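Local coordinates for uncharacterized protein Rv2866 (Mycobacterium tuberculosis, PDB 3G5O) that acts as the RNA-cleaving toxin of a type II toxin-antitoxin pair, cutting preferentially at the 3' end of purine ribonucleotides and being neutralised by its cognate antitoxin, at residues C[72-80]-C[90-98]. Residues are numbered along the deposited sequence; the frame is centred on the assembly and turned at random.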
loop_
_atom_site.group_PDB
_atom_site.type_symbol
_atom_site.label_atom_id
_atom_site.label_comp_id
_atom_site.label_asym_id
_atom_site.label_seq_id
_atom_site.Cartn_x
_atom_site.Cartn_y
_atom_site.Cartn_z
ATOM N N ARG C 72 -2.808 -19.269 1.377
ATOM C CA ARG C 72 -3.043 -20.492 2.174
ATOM C C ARG C 72 -1.855 -20.713 3.114
ATOM O O ARG C 72 -0.733 -20.933 2.664
ATOM C CB ARG C 72 -3.247 -21.743 1.290
ATOM C CG ARG C 72 -4.509 -21.742 0.428
ATOM C CD ARG C 72 -5.729 -21.971 1.322
ATOM N NE ARG C 72 -7.009 -21.752 0.634
ATOM C CZ ARG C 72 -7.677 -22.715 0.001
ATOM N NH1 ARG C 72 -7.170 -23.954 -0.062
ATOM N NH2 ARG C 72 -8.840 -22.438 -0.591
ATOM N N GLY C 73 -2.094 -20.607 4.426
ATOM C CA GLY C 73 -1.020 -20.692 5.405
ATOM C C GLY C 73 0.032 -19.633 5.123
ATOM O O GLY C 73 -0.257 -18.420 5.184
ATOM N N THR C 74 1.253 -20.059 4.828
ATOM C CA THR C 74 2.349 -19.115 4.707
ATOM C C THR C 74 2.690 -18.800 3.260
ATOM O O THR C 74 3.621 -18.029 3.008
ATOM C CB THR C 74 3.613 -19.642 5.401
ATOM O OG1 THR C 74 3.817 -20.993 4.984
ATOM C CG2 THR C 74 3.398 -19.599 6.965
ATOM N N TYR C 75 1.971 -19.396 2.308
ATOM C CA TYR C 75 2.186 -18.988 0.903
ATOM C C TYR C 75 1.067 -18.143 0.293
ATOM O O TYR C 75 -0.134 -18.225 0.704
ATOM C CB TYR C 75 2.584 -20.156 -0.015
ATOM C CG TYR C 75 1.507 -21.194 -0.217
ATOM C CD1 TYR C 75 0.485 -20.970 -1.133
ATOM C CD2 TYR C 75 1.491 -22.375 0.531
ATOM C CE1 TYR C 75 -0.497 -21.908 -1.335
ATOM C CE2 TYR C 75 0.464 -23.357 0.332
ATOM C CZ TYR C 75 -0.506 -23.089 -0.628
ATOM O OH TYR C 75 -1.568 -23.947 -0.858
ATOM N N ARG C 76 1.472 -17.332 -0.688
ATOM C CA ARG C 76 0.555 -16.516 -1.459
ATOM C C ARG C 76 0.792 -16.605 -2.947
ATOM O O ARG C 76 1.934 -16.704 -3.411
ATOM C CB ARG C 76 0.627 -15.047 -1.035
ATOM C CG ARG C 76 0.047 -14.768 0.360
ATOM C CD ARG C 76 0.466 -13.337 0.756
ATOM N NE ARG C 76 -0.320 -12.798 1.862
ATOM C CZ ARG C 76 -0.017 -12.944 3.158
ATOM N NH1 ARG C 76 1.069 -13.627 3.523
ATOM N NH2 ARG C 76 -0.799 -12.383 4.090
ATOM N N LEU C 77 -0.291 -16.553 -3.704
ATOM C CA LEU C 77 -0.185 -16.459 -5.151
ATOM C C LEU C 77 -0.748 -15.123 -5.539
ATOM O O LEU C 77 -1.790 -14.713 -4.999
ATOM C CB LEU C 77 -1.036 -17.544 -5.813
ATOM C CG LEU C 77 -0.379 -18.920 -5.852
ATOM C CD1 LEU C 77 -0.349 -19.480 -4.421
ATOM C CD2 LEU C 77 -1.137 -19.903 -6.713
ATOM N N LEU C 78 -0.079 -14.481 -6.483
ATOM C CA LEU C 78 -0.543 -13.234 -7.101
ATOM C C LEU C 78 -1.020 -13.570 -8.515
ATOM O O LEU C 78 -0.284 -14.177 -9.296
ATOM C CB LEU C 78 0.603 -12.223 -7.193
ATOM C CG LEU C 78 0.305 -10.833 -7.798
ATOM C CD1 LEU C 78 -0.580 -10.074 -6.816
ATOM C CD2 LEU C 78 1.621 -10.054 -8.069
ATOM N N TYR C 79 -2.223 -13.157 -8.886
ATOM C CA TYR C 79 -2.773 -13.648 -10.164
ATOM C C TYR C 79 -3.716 -12.686 -10.847
ATOM O O TYR C 79 -4.115 -11.716 -10.223
ATOM C CB TYR C 79 -3.456 -15.010 -10.005
ATOM C CG TYR C 79 -4.546 -15.066 -8.985
ATOM C CD1 TYR C 79 -5.882 -15.021 -9.378
ATOM C CD2 TYR C 79 -4.255 -15.185 -7.615
ATOM C CE1 TYR C 79 -6.926 -15.097 -8.433
ATOM C CE2 TYR C 79 -5.281 -15.252 -6.662
ATOM C CZ TYR C 79 -6.618 -15.222 -7.083
ATOM O OH TYR C 79 -7.643 -15.298 -6.150
ATOM N N ARG C 80 -4.016 -12.948 -12.126
ATOM C CA ARG C 80 -5.015 -12.195 -12.855
ATOM C C ARG C 80 -6.113 -13.166 -13.266
ATOM O O ARG C 80 -5.858 -14.369 -13.427
ATOM C CB ARG C 80 -4.396 -11.572 -14.114
ATOM C CG ARG C 80 -3.356 -10.453 -13.794
ATOM C CD ARG C 80 -3.022 -9.664 -15.071
ATOM N NE ARG C 80 -1.979 -8.641 -14.914
ATOM C CZ ARG C 80 -2.188 -7.430 -14.425
ATOM N NH1 ARG C 80 -3.409 -7.080 -14.020
ATOM N NH2 ARG C 80 -1.186 -6.563 -14.362
ATOM N N ILE C 90 -1.112 -16.961 -13.063
ATOM C CA ILE C 90 -0.326 -16.707 -11.865
ATOM C C ILE C 90 0.913 -15.923 -12.265
ATOM O O ILE C 90 1.686 -16.388 -13.095
ATOM C CB ILE C 90 0.174 -18.036 -11.233
ATOM C CG1 ILE C 90 -0.969 -19.054 -11.149
ATOM C CG2 ILE C 90 0.843 -17.787 -9.856
ATOM C CD1 ILE C 90 -2.104 -18.581 -10.279
ATOM N N LEU C 91 1.110 -14.774 -11.637
ATOM C CA LEU C 91 2.223 -13.868 -11.888
ATOM C C LEU C 91 3.368 -14.145 -10.931
ATOM O O LEU C 91 4.523 -14.093 -11.346
ATOM C CB LEU C 91 1.763 -12.404 -11.663
ATOM C CG LEU C 91 0.470 -12.033 -12.390
ATOM C CD1 LEU C 91 0.202 -10.585 -12.088
ATOM C CD2 LEU C 91 0.476 -12.302 -13.972
ATOM N N ARG C 92 3.042 -14.445 -9.675
ATOM C CA ARG C 92 4.042 -14.639 -8.625
ATOM C C ARG C 92 3.562 -15.640 -7.584
ATOM O O ARG C 92 2.341 -15.779 -7.314
ATOM C CB ARG C 92 4.352 -13.317 -7.880
ATOM C CG ARG C 92 4.918 -12.132 -8.739
ATOM C CD ARG C 92 6.362 -12.407 -9.225
ATOM N NE ARG C 92 7.271 -12.815 -8.141
ATOM C CZ ARG C 92 7.965 -11.947 -7.385
ATOM N NH1 ARG C 92 7.862 -10.637 -7.578
ATOM N NH2 ARG C 92 8.768 -12.391 -6.430
ATOM N N VAL C 93 4.534 -16.290 -6.949
ATOM C CA VAL C 93 4.267 -17.156 -5.782
ATOM C C VAL C 93 5.271 -16.751 -4.704
ATOM O O VAL C 93 6.488 -16.559 -4.981
ATOM C CB VAL C 93 4.445 -18.663 -6.123
ATOM C CG1 VAL C 93 4.122 -19.531 -4.881
ATOM C CG2 VAL C 93 3.522 -19.047 -7.267
ATOM N N ASP C 94 4.792 -16.596 -3.483
ATOM C CA ASP C 94 5.704 -16.225 -2.402
ATOM C C ASP C 94 5.390 -17.065 -1.151
ATOM O O ASP C 94 4.198 -17.351 -0.857
ATOM C CB ASP C 94 5.577 -14.749 -2.081
ATOM C CG ASP C 94 6.830 -14.191 -1.338
ATOM O OD1 ASP C 94 7.976 -14.305 -1.855
ATOM O OD2 ASP C 94 6.654 -13.637 -0.262
ATOM N N HIS C 95 6.437 -17.415 -0.427
ATOM C CA HIS C 95 6.301 -18.173 0.807
ATOM C C HIS C 95 7.101 -17.475 1.880
ATOM O O HIS C 95 8.277 -17.175 1.669
ATOM C CB HIS C 95 6.865 -19.590 0.643
ATOM C CG HIS C 95 6.978 -20.320 1.944
ATOM N ND1 HIS C 95 8.190 -20.587 2.541
ATOM C CD2 HIS C 95 6.027 -20.778 2.789
ATOM C CE1 HIS C 95 7.981 -21.208 3.691
ATOM N NE2 HIS C 95 6.676 -21.321 3.875
ATOM N N ARG C 96 6.452 -17.200 3.015
ATOM C CA ARG C 96 7.121 -16.546 4.144
ATOM C C ARG C 96 6.731 -17.282 5.394
ATOM O O ARG C 96 5.590 -17.134 5.865
ATOM C CB ARG C 96 6.663 -15.092 4.307
ATOM C CG ARG C 96 6.990 -14.172 3.171
ATOM C CD ARG C 96 8.459 -13.716 3.077
ATOM N NE ARG C 96 8.764 -13.365 1.672
ATOM C CZ ARG C 96 9.974 -13.424 1.107
ATOM N NH1 ARG C 96 11.047 -13.782 1.817
ATOM N NH2 ARG C 96 10.120 -13.115 -0.182
ATOM N N ALA C 97 7.669 -18.050 5.938
ATOM C CA ALA C 97 7.411 -18.834 7.169
ATOM C C ALA C 97 6.944 -18.014 8.372
ATOM O O ALA C 97 6.187 -18.527 9.192
ATOM C CB ALA C 97 8.581 -19.705 7.528
ATOM N N ASP C 98 7.359 -16.762 8.525
ATOM C CA ASP C 98 6.456 -15.923 9.354
ATOM C C ASP C 98 5.705 -14.853 8.576
ATOM O O ASP C 98 6.277 -13.805 8.324
ATOM C CB ASP C 98 7.084 -15.289 10.592
ATOM C CG ASP C 98 5.998 -14.662 11.515
ATOM O OD1 ASP C 98 5.777 -15.194 12.626
ATOM O OD2 ASP C 98 5.326 -13.669 11.108
#
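Strands 75-80 and 90-95 run antiparallel at 165°, as the two arms of a beta hairpin in the mixed sheet of this RelE-family toxin, and a classic beta bulge interrupts their register where Leu91 and Arg92 are both set opposite the single residue Leu78. Leu78 O takes a bond from Leu91 N at 2.8 Å and only a weak one from Arg92 N at 3.4 Å; farther along, Arg76 and Asp94 form a regular hydrogen-bonded pair. Tyr75, Leu77, Tyr79, Ile90, Val93 and His95 put their side chains on one face, where helix 35-51 packs on Tyr75, Ile90 and His95. Here Ile90, in one of its two conformers, sends its CD1 between its neighbours, 3.9 Å from Leu77 CD2 and 3.8 Å from Tyr79 CB, while Leu77 CG runs alongside Val93 CG2. Leu78 is on the other face with Arg76, Arg92 and Asp94, three residues that meet the antitoxin Rv2865: Arg76 forms a salt bridge with Glu57 of that chain, whose Tyr60 OH is hydrogen-bonded to Asp94 OD2. With chi1 at -60°, Arg92 CG lies 4.0 Å from Leu78 CD2; bends at chi2 and chi3 then turn the guanidinium away toward Asp29, its salt-bridge partner. Asp94 OD2 also receives Arg96 NE on its syn side, a 2.9 Å salt bridge. Where the strand ends, Thr74, in the turn, places OG1 at the edge of the His95 imidazole and near its plane, 3.1 Å from NE2 of His95.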